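DNA polymerase III subunit beta (Pseudomonas aeruginosa, PDB 4TSZ) confers DNA tethering and processivity on DNA polymerases and other proteins, forming a two-subunit ring of the kind that encircles the duplex. Local coordinates at residues 3-8 with 88-93; 13-18 with 43-48; 70-75 with 108-113; 55-60 with 226-231. All coordinates share one frame; numbering follows the deposited sequence.

Contact 1. Residues 3-8 with 88-93; sequences HFTIQR and LIDIRV
An antiparallel beta ladder joins residues 3-7 to residues 88-92, pairing the first strand of the N-terminal domain with the first strand after helix 73-82. Phe4 and Ile91 form one hydrogen-bonded pair, with Ile91 N 2.8 Å from Phe4 O; Ile6 and Ile89 form the next, where Ile89 N reaches Ile6 O at 2.7 Å. Each pair is completed by the reciprocal backbone bond. On the face bearing His3, Thr5 and Gln7, CG of His3 is anti to the backbone N (chi1 170°), and the ring reaches Asp90 through NE2, which gives a nearly straight bond of 2.7 Å to the syn side of OD2, somewhat out of the carboxylate plane, while the oxygen lies close to the ring plane. The guanidinium of Arg92 lies flat over one ring face, planes 5° apart and centres 3.8 Å apart. His3 ND1 is held by Glu65 OE1, so the two carboxylates would favour a protonated ring, although the stacked Arg92 would work against it. The methyl CG2 of Thr5 rests 3.3 Å from the same Asp90 OD2. On the other face the Phe4 and Ile91 side chains run side by side, and Ile91 CB makes a CH-pi contact over the ring face, shifted toward the rim. Ile89 CD1 packs 3.6 Å from Arg8 CA at the start of helix 8-19. The ladder belongs to a four-stranded antiparallel sheet, in a domain built, as in this family of processivity rings, from repeated beta-alpha-beta-beta-beta units; Ile6, Ile89 and Ile91 pack on Leu11 of that helix.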
loop_
_atom_site.group_PDB
_atom_site.type_symbol
_atom_site.label_atom_id
_atom_site.label_comp_id
_atom_site.label_asym_id
_atom_site.label_seq_id
_atom_site.Cartn_x
_atom_site.Cartn_y
_atom_site.Cartn_z
ATOM N N HIS E 3 37.072 -1.055 11.833
ATOM C CA HIS E 3 37.073 0.069 10.898
ATOM C C HIS E 3 37.171 -0.415 9.469
ATOM O O HIS E 3 37.990 -1.276 9.167
ATOM C CB HIS E 3 38.199 1.082 11.201
ATOM C CG HIS E 3 38.375 2.112 10.126
ATOM N ND1 HIS E 3 39.430 2.052 9.235
ATOM C CD2 HIS E 3 37.568 3.142 9.772
ATOM C CE1 HIS E 3 39.261 3.069 8.405
ATOM N NE2 HIS E 3 38.160 3.755 8.692
ATOM N N PHE E 4 36.342 0.156 8.583
ATOM C CA PHE E 4 36.325 -0.180 7.162
ATOM C C PHE E 4 35.695 0.939 6.331
ATOM O O PHE E 4 34.987 1.800 6.860
ATOM C CB PHE E 4 35.599 -1.531 6.912
ATOM C CG PHE E 4 34.130 -1.562 7.260
ATOM C CD1 PHE E 4 33.710 -1.840 8.561
ATOM C CD2 PHE E 4 33.164 -1.335 6.288
ATOM C CE1 PHE E 4 32.348 -1.881 8.881
ATOM C CE2 PHE E 4 31.805 -1.359 6.613
ATOM C CZ PHE E 4 31.403 -1.629 7.911
ATOM N N THR E 5 35.983 0.923 5.032
ATOM C CA THR E 5 35.410 1.810 4.027
ATOM C C THR E 5 34.654 0.921 3.043
ATOM O O THR E 5 35.070 -0.225 2.783
ATOM C CB THR E 5 36.444 2.737 3.358
ATOM O OG1 THR E 5 37.525 1.970 2.834
ATOM C CG2 THR E 5 36.966 3.805 4.296
ATOM N N ILE E 6 33.511 1.429 2.554
ATOM C CA ILE E 6 32.627 0.708 1.640
ATOM C C ILE E 6 31.799 1.695 0.795
ATOM O O ILE E 6 31.405 2.758 1.288
ATOM C CB ILE E 6 31.729 -0.304 2.452
ATOM C CG1 ILE E 6 30.959 -1.293 1.538
ATOM C CG2 ILE E 6 30.816 0.396 3.489
ATOM C CD1 ILE E 6 30.516 -2.604 2.204
ATOM N N GLN E 7 31.534 1.337 -0.473
ATOM C CA GLN E 7 30.689 2.131 -1.360
ATOM C C GLN E 7 29.258 1.943 -0.898
ATOM O O GLN E 7 28.899 0.849 -0.455
ATOM C CB GLN E 7 30.822 1.665 -2.822
ATOM C CG GLN E 7 32.113 2.093 -3.512
ATOM C CD GLN E 7 32.119 3.552 -3.903
ATOM O OE1 GLN E 7 32.870 4.363 -3.344
ATOM N NE2 GLN E 7 31.284 3.922 -4.870
ATOM N N ARG E 8 28.447 3.012 -0.989
ATOM C CA ARG E 8 27.036 3.027 -0.585
ATOM C C ARG E 8 26.257 1.794 -1.047
ATOM O O ARG E 8 25.642 1.122 -0.222
ATOM C CB ARG E 8 26.347 4.328 -1.057
ATOM C CG ARG E 8 24.857 4.402 -0.732
ATOM C CD ARG E 8 24.182 5.524 -1.484
ATOM N NE ARG E 8 22.719 5.480 -1.379
ATOM C CZ ARG E 8 21.920 4.813 -2.210
ATOM N NH1 ARG E 8 22.426 4.114 -3.217
ATOM N NH2 ARG E 8 20.604 4.842 -2.038
ATOM N N LEU E 88 31.590 6.977 -0.829
ATOM C CA LEU E 88 32.415 6.079 -0.021
ATOM C C LEU E 88 32.073 6.348 1.453
ATOM O O LEU E 88 32.114 7.499 1.907
ATOM C CB LEU E 88 33.911 6.297 -0.279
ATOM C CG LEU E 88 34.872 5.296 0.398
ATOM C CD1 LEU E 88 34.746 3.890 -0.202
ATOM C CD2 LEU E 88 36.311 5.775 0.305
ATOM N N ILE E 89 31.694 5.295 2.181
ATOM C CA ILE E 89 31.312 5.399 3.585
ATOM C C ILE E 89 32.446 4.887 4.468
ATOM O O ILE E 89 32.934 3.771 4.268
ATOM C CB ILE E 89 29.977 4.648 3.865
ATOM C CG1 ILE E 89 28.863 5.037 2.869
ATOM C CG2 ILE E 89 29.515 4.841 5.315
ATOM C CD1 ILE E 89 27.673 4.045 2.838
ATOM N N ASP E 90 32.853 5.703 5.457
ATOM C CA ASP E 90 33.841 5.303 6.447
ATOM C C ASP E 90 33.077 4.909 7.717
ATOM O O ASP E 90 32.274 5.698 8.230
ATOM C CB ASP E 90 34.858 6.416 6.724
ATOM C CG ASP E 90 35.996 5.945 7.613
ATOM O OD1 ASP E 90 35.797 5.871 8.853
ATOM O OD2 ASP E 90 37.070 5.622 7.074
ATOM N N ILE E 91 33.289 3.667 8.184
ATOM C CA ILE E 91 32.617 3.123 9.369
ATOM C C ILE E 91 33.635 2.665 10.404
ATOM O O ILE E 91 34.503 1.853 10.087
ATOM C CB ILE E 91 31.591 2.001 9.002
ATOM C CG1 ILE E 91 30.426 2.566 8.143
ATOM C CG2 ILE E 91 31.041 1.316 10.273
ATOM C CD1 ILE E 91 29.536 1.531 7.456
ATOM N N ARG E 92 33.514 3.166 11.647
ATOM C CA ARG E 92 34.399 2.755 12.741
ATOM C C ARG E 92 33.686 2.700 14.093
ATOM O O ARG E 92 32.687 3.398 14.304
ATOM C CB ARG E 92 35.697 3.589 12.809
ATOM C CG ARG E 92 35.528 5.038 13.260
ATOM C CD ARG E 92 36.850 5.692 13.634
ATOM N NE ARG E 92 37.723 5.921 12.478
ATOM C CZ ARG E 92 38.822 5.219 12.209
ATOM N NH1 ARG E 92 39.194 4.221 13.004
ATOM N NH2 ARG E 92 39.555 5.504 11.141
ATOM N N VAL E 93 34.202 1.858 14.997
ATOM C CA VAL E 93 33.675 1.714 16.353
ATOM C C VAL E 93 34.549 2.566 17.270
ATOM O O VAL E 93 35.774 2.418 17.263
ATOM C CB VAL E 93 33.574 0.236 16.823
ATOM C CG1 VAL E 93 33.062 0.143 18.259
ATOM C CG2 VAL E 93 32.686 -0.584 15.890
#

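Contact 2. Residues 13-18 with 43-48; sequences KPLQLV and LSLTGT
Pro14 O accepts the backbone N of Val18 at 3.0 Å, a helical bond that sets these two residues one turn apart on the same flank of helix 8-19, both directed at Leu45 and the strand around it. Pro14 itself breaks the bonding of the preceding turn, and the helix kinks there. Leu45 is the side chain the helix packs on. Its two methyls divide the work: CD1 rests against the proline ring, 3.8 Å from Pro14 CG, while CD2 meets Leu15 CD1 at 4.0 Å, the two leucines crossing at roughly a right angle. Val18 then lies directly over the strand backbone. Its CG2 comes within 3.3 Å of Leu45 O, and CG1 rides above the next peptide, 3.4 Å from Gly47 N. At Gly47 the absence of a side chain lets the helix come close, bringing Val18 CA and Gly47 CA to 5.0 Å; a CB there would run into Val18 O. Helix and strand axes run 14° from parallel. Around this contact, Leu15 also packs on Leu76 and Met77 of helix 73-82, while Val18 and Leu45 reach Val34 of strand 33-39 and Pro14 leans on Val58 of strand 52-59.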
loop_
_atom_site.group_PDB
_atom_site.type_symbol
_atom_site.label_atom_id
_atom_site.label_comp_id
_atom_site.label_asym_id
_atom_site.label_seq_id
_atom_site.Cartn_x
_atom_site.Cartn_y
_atom_site.Cartn_z
ATOM N N LYS E 13 23.022 -3.306 -0.517
ATOM C CA LYS E 13 22.490 -4.598 -0.978
ATOM C C LYS E 13 22.346 -5.641 0.158
ATOM O O LYS E 13 21.201 -5.985 0.470
ATOM C CB LYS E 13 23.231 -5.134 -2.221
ATOM N N PRO E 14 23.433 -6.076 0.862
ATOM C CA PRO E 14 23.247 -7.030 1.973
ATOM C C PRO E 14 22.495 -6.462 3.173
ATOM O O PRO E 14 21.757 -7.200 3.826
ATOM C CB PRO E 14 24.684 -7.408 2.350
ATOM C CG PRO E 14 25.507 -6.271 1.909
ATOM C CD PRO E 14 24.869 -5.782 0.662
ATOM N N LEU E 15 22.665 -5.150 3.449
ATOM C CA LEU E 15 21.990 -4.465 4.558
ATOM C C LEU E 15 20.472 -4.508 4.390
ATOM O O LEU E 15 19.783 -4.829 5.351
ATOM C CB LEU E 15 22.514 -3.022 4.699
ATOM C CG LEU E 15 22.175 -2.199 5.940
ATOM C CD1 LEU E 15 22.325 -3.004 7.246
ATOM C CD2 LEU E 15 23.054 -0.968 5.986
ATOM N N GLN E 16 19.960 -4.261 3.165
ATOM C CA GLN E 16 18.518 -4.312 2.881
ATOM C C GLN E 16 17.960 -5.720 3.046
ATOM O O GLN E 16 16.871 -5.882 3.596
ATOM C CB GLN E 16 18.196 -3.775 1.476
ATOM C CG GLN E 16 18.253 -2.256 1.360
ATOM C CD GLN E 16 17.962 -1.749 -0.038
ATOM O OE1 GLN E 16 17.257 -0.759 -0.223
ATOM N NE2 GLN E 16 18.516 -2.388 -1.057
ATOM N N LEU E 17 18.716 -6.740 2.592
ATOM C CA LEU E 17 18.294 -8.141 2.705
ATOM C C LEU E 17 18.160 -8.559 4.160
ATOM O O LEU E 17 17.104 -9.043 4.574
ATOM C CB LEU E 17 19.260 -9.084 1.965
ATOM C CG LEU E 17 19.253 -9.042 0.440
ATOM C CD1 LEU E 17 20.141 -10.104 -0.117
ATOM C CD2 LEU E 17 17.849 -9.217 -0.136
ATOM N N VAL E 18 19.226 -8.317 4.934
ATOM C CA VAL E 18 19.363 -8.622 6.355
ATOM C C VAL E 18 18.334 -7.887 7.225
ATOM O O VAL E 18 17.739 -8.508 8.103
ATOM C CB VAL E 18 20.848 -8.408 6.774
ATOM C CG1 VAL E 18 21.006 -8.039 8.232
ATOM C CG2 VAL E 18 21.696 -9.618 6.418
ATOM N N LEU E 43 33.430 -8.289 5.157
ATOM C CA LEU E 43 32.400 -7.782 6.043
ATOM C C LEU E 43 31.208 -8.742 5.953
ATOM O O LEU E 43 30.738 -9.053 4.856
ATOM C CB LEU E 43 31.966 -6.339 5.678
ATOM C CG LEU E 43 30.727 -5.779 6.421
ATOM C CD1 LEU E 43 31.024 -5.493 7.905
ATOM C CD2 LEU E 43 30.193 -4.535 5.732
ATOM N N SER E 44 30.730 -9.207 7.112
ATOM C CA SER E 44 29.548 -10.058 7.206
ATOM C C SER E 44 28.489 -9.280 7.954
ATOM O O SER E 44 28.804 -8.601 8.937
ATOM C CB SER E 44 29.860 -11.368 7.926
ATOM O OG SER E 44 30.733 -12.172 7.147
ATOM N N LEU E 45 27.243 -9.343 7.472
ATOM C CA LEU E 45 26.095 -8.655 8.073
ATOM C C LEU E 45 25.069 -9.714 8.429
ATOM O O LEU E 45 24.664 -10.482 7.558
ATOM C CB LEU E 45 25.480 -7.595 7.115
ATOM C CG LEU E 45 26.385 -6.438 6.662
ATOM C CD1 LEU E 45 27.108 -6.778 5.368
ATOM C CD2 LEU E 45 25.575 -5.179 6.450
ATOM N N THR E 46 24.675 -9.786 9.706
ATOM C CA THR E 46 23.709 -10.781 10.161
ATOM C C THR E 46 22.477 -10.158 10.819
ATOM O O THR E 46 22.603 -9.284 11.674
ATOM C CB THR E 46 24.396 -11.833 11.054
ATOM O OG1 THR E 46 25.533 -12.372 10.372
ATOM C CG2 THR E 46 23.454 -12.963 11.473
ATOM N N GLY E 47 21.306 -10.654 10.423
ATOM C CA GLY E 47 20.005 -10.287 10.973
ATOM C C GLY E 47 19.262 -11.546 11.365
ATOM O O GLY E 47 19.386 -12.568 10.685
ATOM N N THR E 48 18.503 -11.497 12.472
ATOM C CA THR E 48 17.738 -12.637 12.987
ATOM C C THR E 48 16.485 -12.216 13.751
ATOM O O THR E 48 16.422 -11.101 14.282
ATOM C CB THR E 48 18.641 -13.587 13.827
ATOM O OG1 THR E 48 17.949 -14.817 14.032
ATOM C CG2 THR E 48 19.053 -12.999 15.185
#

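Contact 3. Residues 70-75 with 108-113; sequences TVPARK and TLSTLP
Thr70 has OG1 between its backbone N and carbonyl carbon (chi1 83°), which turns the hydroxyl to Leu112, and Val71 has CG1 anti to its carbonyl carbon (chi1 -71°), where it meets Thr111. Leu112 O is gripped twice by Thr70: OG1 donates to it from above the carbonyl plane at 2.8 Å, and the backbone N approaches nearly in line with the C=O bond at 3.2 Å, though the N-H itself points off that line. In return Leu112 N binds Thr70 O at 3.2 Å. This single antiparallel bridge lies where strand 67-72, outermost in the eight-stranded sheet shared with the central domain, meets the chain leaving strand 105-110 of the four-stranded sheet; the short strand axes cross at 106°. Thr70 OG1 has a second partner in Asn33 ND2. Val71 CG1 packs on Thr111 CG2 at 3.7 Å, and Pro72 CD lies 3.2 Å from Ser110 O. Helix 73-82 starts right after Pro72, and Lys75 CB touches Leu109 CD2 at 4.2 Å. Lys75 NZ forms salt bridges with Glu300 and Glu302 of the second subunit, Ser110 OG binds Glu302 of that subunit, and the strand at Thr108 pairs with one of its strands.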
loop_
_atom_site.group_PDB
_atom_site.type_symbol
_atom_site.label_atom_id
_atom_site.label_comp_id
_atom_site.label_asym_id
_atom_site.label_seq_id
_atom_site.Cartn_x
_atom_site.Cartn_y
_atom_site.Cartn_z
ATOM N N THR E 70 27.169 -4.725 17.012
ATOM C CA THR E 70 25.777 -4.739 16.557
ATOM C C THR E 70 25.292 -3.304 16.583
ATOM O O THR E 70 25.666 -2.558 17.479
ATOM C CB THR E 70 24.865 -5.736 17.319
ATOM O OG1 THR E 70 24.405 -5.162 18.535
ATOM C CG2 THR E 70 25.507 -7.107 17.554
ATOM N N VAL E 71 24.494 -2.911 15.590
ATOM C CA VAL E 71 23.952 -1.552 15.439
ATOM C C VAL E 71 22.478 -1.609 15.012
ATOM O O VAL E 71 22.111 -2.580 14.353
ATOM C CB VAL E 71 24.789 -0.662 14.456
ATOM C CG1 VAL E 71 26.131 -0.275 15.057
ATOM C CG2 VAL E 71 24.984 -1.333 13.104
ATOM N N PRO E 72 21.627 -0.581 15.317
ATOM C CA PRO E 72 20.225 -0.618 14.847
ATOM C C PRO E 72 20.165 -0.823 13.332
ATOM O O PRO E 72 20.715 -0.017 12.574
ATOM C CB PRO E 72 19.662 0.740 15.271
ATOM C CG PRO E 72 20.536 1.224 16.307
ATOM C CD PRO E 72 21.897 0.653 16.074
ATOM N N ALA E 73 19.580 -1.957 12.908
ATOM C CA ALA E 73 19.513 -2.353 11.500
ATOM C C ALA E 73 18.758 -1.379 10.593
ATOM O O ALA E 73 19.303 -0.971 9.565
ATOM C CB ALA E 73 18.965 -3.768 11.371
ATOM N N ARG E 74 17.529 -0.988 10.979
ATOM C CA ARG E 74 16.694 -0.051 10.214
ATOM C C ARG E 74 17.363 1.320 10.084
ATOM O O ARG E 74 17.420 1.863 8.980
ATOM C CB ARG E 74 15.271 0.050 10.817
ATOM C CG ARG E 74 14.292 0.978 10.065
ATOM C CD ARG E 74 13.700 0.365 8.805
ATOM N NE ARG E 74 12.789 -0.743 9.098
ATOM C CZ ARG E 74 11.548 -0.840 8.628
ATOM N NH1 ARG E 74 11.056 0.101 7.831
ATOM N NH2 ARG E 74 10.793 -1.882 8.947
ATOM N N LYS E 75 17.916 1.846 11.195
ATOM C CA LYS E 75 18.614 3.131 11.195
ATOM C C LYS E 75 19.818 3.137 10.255
ATOM O O LYS E 75 19.929 4.062 9.454
ATOM C CB LYS E 75 19.009 3.569 12.613
ATOM C CG LYS E 75 17.915 4.359 13.304
ATOM C CD LYS E 75 18.242 4.562 14.748
ATOM C CE LYS E 75 17.078 5.116 15.517
ATOM N NZ LYS E 75 17.212 4.815 16.965
ATOM N N THR E 108 26.402 9.213 14.345
ATOM C CA THR E 108 26.815 8.472 15.530
ATOM C C THR E 108 25.637 7.595 15.947
ATOM O O THR E 108 24.564 8.116 16.228
ATOM C CB THR E 108 27.331 9.390 16.655
ATOM O OG1 THR E 108 28.430 10.148 16.158
ATOM C CG2 THR E 108 27.799 8.598 17.877
ATOM N N LEU E 109 25.830 6.268 15.921
ATOM C CA LEU E 109 24.802 5.304 16.289
ATOM C C LEU E 109 25.149 4.583 17.584
ATOM O O LEU E 109 26.324 4.315 17.853
ATOM C CB LEU E 109 24.579 4.266 15.172
ATOM C CG LEU E 109 23.948 4.745 13.847
ATOM C CD1 LEU E 109 23.870 3.608 12.845
ATOM C CD2 LEU E 109 22.541 5.299 14.061
ATOM N N SER E 110 24.116 4.236 18.374
ATOM C CA SER E 110 24.294 3.461 19.595
ATOM C C SER E 110 24.605 2.010 19.182
ATOM O O SER E 110 24.270 1.598 18.071
ATOM C CB SER E 110 23.033 3.516 20.459
ATOM O OG SER E 110 21.962 2.836 19.821
ATOM N N THR E 111 25.303 1.260 20.035
ATOM C CA THR E 111 25.644 -0.126 19.725
ATOM C C THR E 111 25.278 -1.062 20.888
ATOM O O THR E 111 25.047 -0.615 22.005
ATOM C CB THR E 111 27.153 -0.280 19.400
ATOM O OG1 THR E 111 27.912 -0.110 20.595
ATOM C CG2 THR E 111 27.652 0.658 18.307
ATOM N N LEU E 112 25.285 -2.369 20.612
ATOM C CA LEU E 112 25.116 -3.421 21.603
ATOM C C LEU E 112 26.219 -4.449 21.333
ATOM O O LEU E 112 26.564 -4.679 20.170
ATOM C CB LEU E 112 23.698 -4.049 21.629
ATOM C CG LEU E 112 22.583 -3.175 22.232
ATOM C CD1 LEU E 112 21.219 -3.782 21.996
ATOM C CD2 LEU E 112 22.799 -2.938 23.728
ATOM N N PRO E 113 26.866 -4.992 22.392
ATOM C CA PRO E 113 27.965 -5.951 22.174
ATOM C C PRO E 113 27.608 -7.126 21.268
ATOM O O PRO E 113 26.497 -7.665 21.340
ATOM C CB PRO E 113 28.312 -6.414 23.596
ATOM C CG PRO E 113 27.857 -5.307 24.474
ATOM C CD PRO E 113 26.611 -4.799 23.838
#

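Contact 4. Residues 55-60 with 226-231; sequences VGRVVL and RATTGE
Gly56 CA makes a C-H...O contact with Glu231 O at 3.5 Å, at the point where strand 52-59 of the N-terminal domain faces the turn between strands 224-228 and 232-237, which form an antiparallel hairpin of the central domain. The eight-stranded sheet passes from one domain into the next here: Val55, just before the glycine, pairs through its backbone with Thr233 in strand 232-237. The backbone of Gly56 itself is bonded to Leu45 in strand 42-48. Arg57 carries most of the contact. Its backbone N donates a weak bond of 3.3 Å to Glu231 O, so this one oxygen takes both the Gly56 CA contact and the weak bond. The side chain starts with CG anti to the carbonyl carbon, runs extended to CD and bends at chi3 (-88°), past Gln42 and Ser44 of the neighbouring strand. NH2 has a weak bond to Thr233 OG1 and comes within 4.5 Å of Thr228 CG2. Gly230, whose positive phi of 90° would jam a side chain against the preceding carbonyl, turns its own C=O to the arginine. Arg57 NH1 meets Gly230 O at 2.7 Å in a bent bond (133° at the hydrogen), with the oxygen near the guanidinium edge and the donor well above the carbonyl plane.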
loop_
_atom_site.group_PDB
_atom_site.type_symbol
_atom_site.label_atom_id
_atom_site.label_comp_id
_atom_site.label_asym_id
_atom_site.label_seq_id
_atom_site.Cartn_x
_atom_site.Cartn_y
_atom_site.Cartn_z
ATOM N N VAL E 55 22.406 -13.910 6.524
ATOM C CA VAL E 55 23.789 -13.432 6.490
ATOM C C VAL E 55 24.123 -12.917 5.084
ATOM O O VAL E 55 23.917 -13.623 4.106
ATOM C CB VAL E 55 24.815 -14.510 6.969
ATOM C CG1 VAL E 55 26.256 -13.984 6.917
ATOM C CG2 VAL E 55 24.477 -15.027 8.370
ATOM N N GLY E 56 24.635 -11.695 5.016
ATOM C CA GLY E 56 25.106 -11.061 3.788
ATOM C C GLY E 56 26.604 -10.847 3.873
ATOM O O GLY E 56 27.128 -10.561 4.951
ATOM N N ARG E 57 27.314 -11.018 2.752
ATOM C CA ARG E 57 28.771 -10.872 2.726
ATOM C C ARG E 57 29.243 -9.905 1.650
ATOM O O ARG E 57 28.691 -9.893 0.547
ATOM C CB ARG E 57 29.464 -12.241 2.570
ATOM C CG ARG E 57 29.612 -13.001 3.884
ATOM C CD ARG E 57 29.897 -14.481 3.668
ATOM N NE ARG E 57 28.660 -15.268 3.555
ATOM C CZ ARG E 57 28.092 -15.653 2.409
ATOM N NH1 ARG E 57 28.662 -15.364 1.246
ATOM N NH2 ARG E 57 26.961 -16.349 2.421
ATOM N N VAL E 58 30.259 -9.077 1.990
ATOM C CA VAL E 58 30.880 -8.089 1.096
ATOM C C VAL E 58 32.397 -8.171 1.215
ATOM O O VAL E 58 32.931 -8.231 2.331
ATOM C CB VAL E 58 30.435 -6.610 1.324
ATOM C CG1 VAL E 58 30.491 -5.818 0.023
ATOM C CG2 VAL E 58 29.056 -6.497 1.963
ATOM N N VAL E 59 33.096 -8.122 0.062
ATOM C CA VAL E 59 34.557 -8.088 0.014
ATOM C C VAL E 59 34.945 -6.610 0.163
ATOM O O VAL E 59 34.421 -5.766 -0.562
ATOM C CB VAL E 59 35.138 -8.725 -1.286
ATOM C CG1 VAL E 59 36.659 -8.619 -1.323
ATOM C CG2 VAL E 59 34.703 -10.180 -1.432
ATOM N N LEU E 60 35.825 -6.301 1.124
ATOM C CA LEU E 60 36.292 -4.935 1.382
ATOM C C LEU E 60 37.566 -4.649 0.579
ATOM O O LEU E 60 38.523 -5.421 0.651
ATOM C CB LEU E 60 36.506 -4.702 2.892
ATOM C CG LEU E 60 35.275 -4.915 3.785
ATOM C CD1 LEU E 60 35.671 -5.070 5.233
ATOM C CD2 LEU E 60 34.250 -3.781 3.612
ATOM N N ARG E 226 19.200 -24.788 5.490
ATOM C CA ARG E 226 20.128 -23.744 5.075
ATOM C C ARG E 226 20.089 -23.583 3.554
ATOM O O ARG E 226 20.104 -24.574 2.826
ATOM C CB ARG E 226 21.561 -24.025 5.568
ATOM C CG ARG E 226 22.461 -22.789 5.514
ATOM C CD ARG E 226 23.897 -23.090 5.887
ATOM N NE ARG E 226 24.602 -23.784 4.809
ATOM C CZ ARG E 226 25.807 -24.334 4.930
ATOM N NH1 ARG E 226 26.450 -24.296 6.091
ATOM N NH2 ARG E 226 26.368 -24.948 3.896
ATOM N N ALA E 227 20.017 -22.331 3.091
ATOM C CA ALA E 227 20.014 -21.965 1.677
ATOM C C ALA E 227 21.119 -20.939 1.452
ATOM O O ALA E 227 21.124 -19.897 2.105
ATOM C CB ALA E 227 18.661 -21.400 1.275
ATOM N N THR E 228 22.087 -21.265 0.577
ATOM C CA THR E 228 23.252 -20.422 0.275
ATOM C C THR E 228 23.285 -20.026 -1.204
ATOM O O THR E 228 23.129 -20.893 -2.058
ATOM C CB THR E 228 24.555 -21.148 0.710
ATOM O OG1 THR E 228 24.421 -21.599 2.058
ATOM C CG2 THR E 228 25.789 -20.266 0.589
ATOM N N THR E 229 23.515 -18.726 -1.498
ATOM C CA THR E 229 23.617 -18.199 -2.868
ATOM C C THR E 229 24.944 -17.452 -3.144
ATOM O O THR E 229 25.105 -16.860 -4.216
ATOM C CB THR E 229 22.426 -17.305 -3.233
ATOM O OG1 THR E 229 22.480 -16.132 -2.424
ATOM C CG2 THR E 229 21.076 -18.023 -3.151
ATOM N N GLY E 230 25.872 -17.469 -2.192
ATOM C CA GLY E 230 27.158 -16.797 -2.371
ATOM C C GLY E 230 27.140 -15.360 -1.898
ATOM O O GLY E 230 28.131 -14.878 -1.339
ATOM N N GLU E 231 26.009 -14.665 -2.130
ATOM C CA GLU E 231 25.771 -13.302 -1.656
ATOM C C GLU E 231 25.063 -13.344 -0.287
ATOM O O GLU E 231 25.259 -12.441 0.534
ATOM C CB GLU E 231 24.997 -12.453 -2.687
ATOM C CG GLU E 231 23.704 -13.070 -3.205
ATOM C CD GLU E 231 23.020 -12.312 -4.327
ATOM O OE1 GLU E 231 21.780 -12.153 -4.264
ATOM O OE2 GLU E 231 23.716 -11.905 -5.285
#

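Overall arrangement
From the N terminus, contact 1 opens with strand 3-7 and the chain runs at once into helix 8-19, whose contact 2 with strand 42-48 closes well before strand 88-94 completes contact 1. Strand 52-59 opens contact 4, and 70-75 opens contact 3. Contact 1 then closes at 88-93, crossing both; contact 3 closes at 108-113, within the long excursion that contact 4 ends at 226-231. Contact 1 joins strands of the four-stranded sheet, contact 2 sets helix 8-19 on the large sheet, contact 3 links the two sheets, and contact 4 lies where the large sheet passes into the central domain. Leu43, Val58 and Leu60 meet Phe4 or Ile6, bringing contacts 1, 2 and 4 together.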